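N-acetyl-beta-D glucosaminidase (Rhizomucor miehei CAU432, PDB 4ZM6) probably hydrolyses beta-linked N-acetylglucosamine residues through a family 3 glycosidase domain and carries a GCN5-related glucosamine N-acetyltransferase region that binds acetyl-CoA. Local coordinates at residues A[610-615]-A[646-651]. Residues are numbered along the deposited sequence; the frame is centred on the assembly and turned at random.
Sequences HGQLML and CIKLGS. With ACO (acetyl coenzyme *a), chain C.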
ATOM      1  N   HIS A 610      -9.421  -7.503 -18.792  1.00 63.36           N
ATOM      2  CA  HIS A 610     -10.765  -7.958 -18.447  1.00 61.16           C
ATOM      3  C   HIS A 610     -10.749  -8.545 -17.049  1.00 58.21           C
ATOM      4  O   HIS A 610      -9.982  -9.465 -16.773  1.00 58.94           O
ATOM      5  CB  HIS A 610     -11.259  -9.023 -19.428  1.00 62.55           C
ATOM      6  CG  HIS A 610     -11.792  -8.469 -20.710  1.00 64.17           C
ATOM      7  ND1 HIS A 610     -13.062  -8.749 -21.168  1.00 65.25           N
ATOM      8  CD2 HIS A 610     -11.230  -7.651 -21.632  1.00 64.32           C
ATOM      9  CE1 HIS A 610     -13.258  -8.129 -22.319  1.00 66.46           C
ATOM     10  NE2 HIS A 610     -12.162  -7.454 -22.621  1.00 66.01           N
ATOM     11  N   GLY A 611     -11.593  -8.014 -16.172  1.00 52.88           N
ATOM     12  CA  GLY A 611     -11.710  -8.517 -14.817  1.00 50.18           C
ATOM     13  C   GLY A 611     -12.785  -9.576 -14.767  1.00 49.36           C
ATOM     14  O   GLY A 611     -13.888  -9.358 -15.256  1.00 50.94           O
ATOM     15  N   GLN A 612     -12.467 -10.727 -14.187  1.00 47.11           N
ATOM     16  CA  GLN A 612     -13.434 -11.799 -14.076  1.00 46.27           C
ATOM     17  C   GLN A 612     -13.700 -12.064 -12.610  1.00 46.70           C
ATOM     18  O   GLN A 612     -12.768 -12.321 -11.848  1.00 46.56           O
ATOM     19  CB  GLN A 612     -12.915 -13.056 -14.762  1.00 46.75           C
ATOM     20  CG  GLN A 612     -12.563 -12.857 -16.228  1.00 47.44           C
ATOM     21  CD  GLN A 612     -12.413 -14.172 -16.985  1.00 48.86           C
ATOM     22  OE1 GLN A 612     -12.089 -15.210 -16.403  1.00 49.11           O
ATOM     23  NE2 GLN A 612     -12.657 -14.133 -18.291  1.00 48.37           N
ATOM     24  N   LEU A 613     -14.971 -11.966 -12.218  1.00 46.99           N
ATOM     25  CA  LEU A 613     -15.396 -12.276 -10.862  1.00 47.49           C
ATOM     26  C   LEU A 613     -15.734 -13.758 -10.853  1.00 47.72           C
ATOM     27  O   LEU A 613     -16.841 -14.160 -11.207  1.00 47.57           O
ATOM     28  CB  LEU A 613     -16.589 -11.410 -10.448  1.00 48.53           C
ATOM     29  CG  LEU A 613     -16.846 -11.238  -8.944  1.00 49.46           C
ATOM     30  CD1 LEU A 613     -17.915 -10.189  -8.689  1.00 51.18           C
ATOM     31  CD2 LEU A 613     -17.271 -12.537  -8.301  1.00 51.13           C
ATOM     32  N   MET A 614     -14.757 -14.565 -10.454  1.00 48.62           N
ATOM     33  CA  MET A 614     -14.842 -16.015 -10.596  1.00 49.39           C
ATOM     34  C   MET A 614     -15.887 -16.597  -9.658  1.00 47.60           C
ATOM     35  O   MET A 614     -16.622 -17.513 -10.019  1.00 48.02           O
ATOM     36  CB  MET A 614     -13.482 -16.668 -10.307  1.00 50.57           C
ATOM     37  CG  MET A 614     -12.355 -16.249 -11.243  1.00 50.82           C
ATOM     38  SD  MET A 614     -10.738 -16.816 -10.664  1.00 51.33           S
ATOM     39  CE  MET A 614     -10.894 -18.577 -10.937  1.00 52.97           C
ATOM     40  N   LEU A 615     -15.936 -16.073  -8.444  1.00 47.08           N
ATOM     41  CA  LEU A 615     -16.843 -16.599  -7.438  1.00 46.80           C
ATOM     42  C   LEU A 615     -17.062 -15.562  -6.345  1.00 47.86           C
ATOM     43  O   LEU A 615     -16.151 -14.795  -6.017  1.00 47.43           O
ATOM     44  CB  LEU A 615     -16.273 -17.886  -6.841  1.00 45.49           C
ATOM     45  CG  LEU A 615     -17.170 -18.668  -5.884  1.00 45.96           C
ATOM     46  CD1 LEU A 615     -18.279 -19.374  -6.640  1.00 47.25           C
ATOM     47  CD2 LEU A 615     -16.347 -19.674  -5.097  1.00 46.88           C
ATOM     48  N   CYS A 646     -13.721  -3.780 -18.479  1.00 58.05           N
ATOM     49  CA  CYS A 646     -14.718  -4.755 -18.914  1.00 57.48           C
ATOM     50  C   CYS A 646     -14.678  -5.881 -17.903  1.00 56.88           C
ATOM     51  O   CYS A 646     -13.662  -6.549 -17.769  1.00 59.31           O
ATOM     52  CB  CYS A 646     -14.415  -5.278 -20.316  1.00 57.22           C
ATOM     53  SG  CYS A 646     -14.340  -3.998 -21.593  1.00 59.17           S
ATOM     54  N   ILE A 647     -15.773  -6.075 -17.179  1.00 56.59           N
ATOM     55  CA  ILE A 647     -15.812  -7.038 -16.089  1.00 56.62           C
ATOM     56  C   ILE A 647     -16.879  -8.084 -16.382  1.00 54.56           C
ATOM     57  O   ILE A 647     -17.899  -7.771 -16.985  1.00 51.46           O
ATOM     58  CB  ILE A 647     -16.086  -6.353 -14.727  1.00 61.28           C
ATOM     59  CG1 ILE A 647     -15.471  -4.950 -14.677  1.00 65.48           C
ATOM     60  CG2 ILE A 647     -15.497  -7.171 -13.588  1.00 62.40           C
ATOM     61  CD1 ILE A 647     -15.793  -4.185 -13.403  1.00 67.86           C
ATOM     62  N   LYS A 648     -16.633  -9.322 -15.945  1.00 55.62           N
ATOM     63  CA  LYS A 648     -17.486 -10.474 -16.260  1.00 54.22           C
ATOM     64  C   LYS A 648     -17.927 -11.202 -14.996  1.00 51.47           C
ATOM     65  O   LYS A 648     -17.155 -11.324 -14.057  1.00 52.12           O
ATOM     66  CB  LYS A 648     -16.699 -11.447 -17.148  1.00 54.86           C
ATOM     67  CG  LYS A 648     -17.444 -12.711 -17.562  1.00 56.00           C
ATOM     68  CD  LYS A 648     -16.502 -13.749 -18.161  1.00 55.55           C
ATOM     69  CE  LYS A 648     -17.192 -14.592 -19.225  1.00 55.75           C
ATOM     70  NZ  LYS A 648     -18.393 -15.294 -18.702  1.00 55.80           N
ATOM     71  N   LEU A 649     -19.161 -11.696 -14.979  1.00 51.88           N
ATOM     72  CA  LEU A 649     -19.609 -12.600 -13.919  1.00 54.22           C
ATOM     73  C   LEU A 649     -19.220 -14.021 -14.304  1.00 56.47           C
ATOM     74  O   LEU A 649     -19.585 -14.503 -15.383  1.00 58.34           O
ATOM     75  CB  LEU A 649     -21.124 -12.533 -13.703  1.00 54.91           C
ATOM     76  CG  LEU A 649     -21.713 -11.394 -12.871  1.00 55.80           C
ATOM     77  CD1 LEU A 649     -23.206 -11.624 -12.683  1.00 56.85           C
ATOM     78  CD2 LEU A 649     -21.028 -11.256 -11.521  1.00 56.44           C
ATOM     79  N   GLY A 650     -18.506 -14.693 -13.404  1.00 55.21           N
ATOM     80  CA  GLY A 650     -17.925 -15.994 -13.694  1.00 53.71           C
ATOM     81  C   GLY A 650     -16.605 -15.800 -14.403  1.00 52.48           C
ATOM     82  O   GLY A 650     -16.099 -14.681 -14.483  1.00 55.15           O
ATOM     83  N   SER A 651     -16.039 -16.882 -14.920  1.00 50.80           N
ATOM     84  CA  SER A 651     -14.764 -16.799 -15.620  1.00 50.98           C
ATOM     85  C   SER A 651     -14.736 -17.700 -16.845  1.00 50.88           C
ATOM     86  O   SER A 651     -15.615 -18.538 -17.042  1.00 50.66           O
ATOM     87  CB  SER A 651     -13.608 -17.138 -14.671  1.00 52.03           C
ATOM     88  OG  SER A 651     -13.958 -18.169 -13.761  1.00 53.31           O
TER
HETATM   89  N1A ACO C 901     -30.238  -5.098   7.302  0.80 59.84           N
HETATM   90  C2A ACO C 901     -31.268  -5.362   6.464  0.80 59.53           C
HETATM   91  N3A ACO C 901     -31.097  -5.829   5.207  0.80 60.18           N
HETATM   92  C4A ACO C 901     -29.857  -6.075   4.707  0.80 60.39           C
HETATM   93  C5A ACO C 901     -28.689  -5.801   5.566  0.80 59.34           C
HETATM   94  C6A ACO C 901     -28.945  -5.288   6.932  0.80 59.59           C
HETATM   95  N6A ACO C 901     -27.914  -5.024   7.770  0.80 58.58           N
HETATM   96  N7A ACO C 901     -27.603  -6.105   4.849  0.80 59.05           N
HETATM   97  C8A ACO C 901     -28.023  -6.535   3.631  0.80 61.28           C
HETATM   98  N9A ACO C 901     -29.368  -6.511   3.540  0.80 61.07           N
HETATM   99  C1B ACO C 901     -30.156  -6.924   2.346  0.80 62.21           C
HETATM  100  C2B ACO C 901     -30.498  -5.742   1.442  0.80 63.83           C
HETATM  101  O2B ACO C 901     -31.881  -5.792   1.067  0.80 66.40           O
HETATM  102  C3B ACO C 901     -29.569  -5.849   0.242  0.80 63.77           C
HETATM  103  O3B ACO C 901     -30.161  -5.450  -1.009  0.80 67.23           O
HETATM  104  P3B ACO C 901     -31.260  -6.260  -1.889  0.80 68.97           P
HETATM  105  O7A ACO C 901     -30.452  -7.204  -2.754  0.80 67.93           O
HETATM  106  O8A ACO C 901     -32.192  -6.911  -0.893  0.80 63.26           O
HETATM  107  O9A ACO C 901     -31.914  -5.161  -2.678  0.80 67.29           O
HETATM  108  C4B ACO C 901     -29.091  -7.299   0.263  0.80 60.63           C
HETATM  109  O4B ACO C 901     -29.386  -7.842   1.560  0.80 60.51           O
HETATM  110  C5B ACO C 901     -27.601  -7.397  -0.042  0.80 56.48           C
HETATM  111  O5B ACO C 901     -27.105  -8.571   0.586  0.80 49.89           O
HETATM  112  P1A ACO C 901     -25.649  -8.638   1.247  0.80 44.53           P
HETATM  113  O1A ACO C 901     -25.837  -8.969   2.709  0.80 43.14           O
HETATM  114  O2A ACO C 901     -24.796  -7.462   0.853  0.80 40.38           O
HETATM  115  O3A ACO C 901     -25.162  -9.919   0.414  0.80 41.16           O
HETATM  116  P2A ACO C 901     -24.995 -11.346   1.114  0.80 38.98           P
HETATM  117  O4A ACO C 901     -24.003 -11.192   2.243  0.80 39.63           O
HETATM  118  O5A ACO C 901     -26.350 -11.923   1.408  0.80 38.66           O
HETATM  119  O6A ACO C 901     -24.336 -12.168  -0.096  0.80 39.62           O
HETATM  120  CBP ACO C 901     -24.675 -13.552  -2.056  0.80 39.55           C
HETATM  121  CCP ACO C 901     -24.998 -12.242  -1.357  0.80 39.55           C
HETATM  122  CDP ACO C 901     -23.181 -13.631  -2.337  0.80 39.95           C
HETATM  123  CEP ACO C 901     -25.424 -13.589  -3.378  0.80 40.03           C
HETATM  124  CAP ACO C 901     -25.126 -14.679  -1.124  0.80 39.85           C
HETATM  125  OAP ACO C 901     -26.543 -14.806  -1.184  0.80 39.54           O
HETATM  126  C9P ACO C 901     -24.487 -16.004  -1.428  0.80 41.38           C
HETATM  127  O9P ACO C 901     -23.487 -16.334  -0.805  0.80 44.57           O
HETATM  128  N8P ACO C 901     -25.044 -16.786  -2.351  0.80 41.08           N
HETATM  129  C7P ACO C 901     -24.489 -18.095  -2.636  0.80 39.71           C
HETATM  130  C6P ACO C 901     -25.030 -18.703  -3.919  0.80 38.56           C
HETATM  131  C5P ACO C 901     -24.579 -18.027  -5.202  0.80 37.60           C
HETATM  132  O5P ACO C 901     -25.337 -18.147  -6.149  0.80 40.13           O
HETATM  133  N4P ACO C 901     -23.407 -17.377  -5.303  0.80 35.28           N
HETATM  134  C3P ACO C 901     -22.946 -16.793  -6.566  0.80 34.77           C
HETATM  135  C2P ACO C 901     -22.086 -17.756  -7.393  0.80 35.05           C
HETATM  136  S1P ACO C 901     -21.977 -17.298  -9.106  0.80 35.52           S
HETATM  137  C   ACO C 901     -20.653 -16.299  -9.195  0.80 35.90           C
HETATM  138  O   ACO C 901     -20.058 -15.968  -8.185  0.80 36.26           O
HETATM  139  CH3 ACO C 901     -20.237 -15.823 -10.550  0.80 36.14           C
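G611 and L613 use both their N-H and C=O groups to join 610-615 to 646-651 in parallel register, the strand axes 4.6 Å apart and inclined at 19°. The pair illustrates the rule for parallel strands, each such residue bonding two different residues of its neighbour: G611 N donates to C646 O and K648 N to G611 O; L613 N then meets K648 O at 2.9 Å in a nearly straight bond (171°). Past the end of strand 646-649, G650 N still reaches L613 O at 2.8 Å, but from a position tilted out of that carbonyl's plane. Strands 608-618 and 646-649 are linked through helix 627-642 as a beta-alpha-beta unit within the GNAT acetyltransferase region; on its other edge 608-618 pairs with strand 594-605, where M614 and L615 both face A599 in a classic beta bulge. The acetyl group of acetyl-CoA lies where the two segments part, its CH3 3.5 Å from G650 N and its O 3.4 Å from L615 CA. On one side of the sheet C646 CB sits over a face of the H610 ring, 3.8 Å from its centroid, a CH-pi contact. Q612 and K648 run side by side on that same side; the extended Q612 chain carries CD out toward S651, while OE1 is hydrogen-bonded to Q601 NE2 and NE2 to T652 OG1. I647 CG2 lies beside G611 O on the other side, which L613 and L649 share. S651 OG, hydrogen-bonded to P654 O, rests against M614 CG.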